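Local coordinates for protein Xaa-Pro dipeptidase (Pyrococcus horikoshii, PDB 1WY2) that probably splits dipeptides that carry proline at the C-terminal position and a nonpolar residue before it, as a homodimeric metallopeptidase of the M24B family, at residues S95-P98 with Y99-E103. Sequence-based numbering, arbitrary orientation. Where two conformers were deposited one is given.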
# COMPACT_ATOMS: atom_id res chain seq x y z
N SER A 95 -2.69 7.22 15.62
CA SER A 95 -3.57 8.10 14.88
C SER A 95 -4.08 7.43 13.61
O SER A 95 -4.99 7.94 12.95
CB SER A 95 -2.84 9.39 14.52
OG SER A 95 -2.50 10.12 15.69
N SER A 96 -3.50 6.28 13.27
CA SER A 96 -3.89 5.54 12.08
C SER A 96 -4.97 4.49 12.32
O SER A 96 -5.50 3.91 11.36
CB SER A 96 -2.66 4.86 11.48
OG SER A 96 -2.01 4.05 12.45
N LEU A 97 -5.31 4.24 13.58
CA LEU A 97 -6.32 3.22 13.88
C LEU A 97 -7.66 3.62 13.27
O LEU A 97 -8.18 4.70 13.54
CB LEU A 97 -6.46 3.05 15.40
CG LEU A 97 -6.99 1.67 15.81
CD1 LEU A 97 -6.01 0.59 15.35
CD2 LEU A 97 -7.18 1.61 17.32
N PRO A 98 -8.24 2.73 12.44
CA PRO A 98 -9.52 2.99 11.78
C PRO A 98 -10.78 3.04 12.66
O PRO A 98 -10.88 2.38 13.69
CB PRO A 98 -9.58 1.88 10.73
CG PRO A 98 -8.87 0.75 11.39
CD PRO A 98 -7.67 1.44 12.02
N TYR A 99 -11.73 3.85 12.21
CA TYR A 99 -13.01 4.06 12.90
C TYR A 99 -13.72 2.76 13.26
O TYR A 99 -14.14 2.57 14.40
CB TYR A 99 -13.92 4.92 12.01
CG TYR A 99 -15.28 5.19 12.59
CD1 TYR A 99 -15.44 6.06 13.68
CD2 TYR A 99 -16.42 4.58 12.06
CE1 TYR A 99 -16.70 6.31 14.22
CE2 TYR A 99 -17.68 4.83 12.60
CZ TYR A 99 -17.81 5.69 13.67
OH TYR A 99 -19.06 5.94 14.19
N GLY A 100 -13.87 1.88 12.28
CA GLY A 100 -14.56 0.62 12.51
C GLY A 100 -13.97 -0.21 13.63
O GLY A 100 -14.69 -0.79 14.44
N PHE A 101 -12.64 -0.26 13.69
CA PHE A 101 -11.95 -1.03 14.72
C PHE A 101 -12.17 -0.41 16.09
O PHE A 101 -12.38 -1.11 17.08
CB PHE A 101 -10.46 -1.10 14.41
CG PHE A 101 -9.71 -2.06 15.28
CD1 PHE A 101 -9.91 -3.43 15.16
CD2 PHE A 101 -8.81 -1.59 16.23
CE1 PHE A 101 -9.22 -4.33 15.98
CE2 PHE A 101 -8.12 -2.48 17.06
CZ PHE A 101 -8.33 -3.85 16.93
N ILE A 102 -12.12 0.92 16.16
CA ILE A 102 -12.32 1.63 17.41
C ILE A 102 -13.72 1.41 17.96
O ILE A 102 -13.91 1.29 19.17
CB ILE A 102 -12.08 3.14 17.24
CG1 ILE A 102 -10.60 3.40 16.92
CG2 ILE A 102 -12.51 3.89 18.50
CD1 ILE A 102 -10.27 4.84 16.65
N GLU A 103 -14.71 1.35 17.07
CA GLU A 103 -16.08 1.12 17.50
C GLU A 103 -16.20 -0.27 18.11
O GLU A 103 -16.94 -0.48 19.07
CB GLU A 103 -17.05 1.27 16.32
CG GLU A 103 -17.22 2.70 15.85
CD GLU A 103 -17.65 3.63 16.97
OE1 GLU A 103 -18.71 3.38 17.59
OE2 GLU A 103 -16.94 4.62 17.24
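Leu97 meets Phe101 and Ile102 at the start of helix 99-108, after strand 90-93 in the Creatinase/Prolidase N-terminal domain and away from the metal site. Its two methyls divide the work. Leu97 CD1 lies 3.7 Å from Phe101 CD2, at a slant to the ring. Leu97 CD2 sits in the ring plane at the edge of Phe101 and also reaches Ile102 CG1, at 3.9 Å. Leu97 CD2 thus touches both side chains. The Phe101 ring is sent to this side by a first torsion that sets CG opposite the backbone N (chi1 -170°).

Pro98 holds the N-cap position. Pro98 CG comes to 3.9 Å from Phe101 CB, at the root of that side chain. Pro98 O accepts the first-turn bond from Ile102 N, at 3.1 Å with an N-H...O angle of 161°. Pro98 O also has an apolar neighbour, Ile102 CG1, 3.4 Å away. The isoleucine chain is extended beyond CG1 (chi2 176°), and Ile102 CD1 comes within 3.7 Å of Leu97 O. One side chain therefore passes beside two successive carbonyl oxygens of the loop.

The CB of Tyr99 is directed away from the loop overall, although it still touches Pro98 C. Glu103 CG lies over one face of the Tyr99 ring, toward the rim. Elsewhere, Phe101 packs on Tyr44 with nearly parallel rings and touches helix 78-85. Ser95, Leu97, Tyr99 and Gly100 make backbone hydrogen bonds to the second subunit, and Tyr99 and Ile102 pack on its Ile102 and Tyr99, so this helix start is part of the dimer interface.

The contact is mainly apolar, with one nearly straight backbone bond. Proline has no backbone N-H to give, and here it supplies the carbonyl that starts the helical bonding, while Leu97 lays its methyls against Phe101 and Ile102.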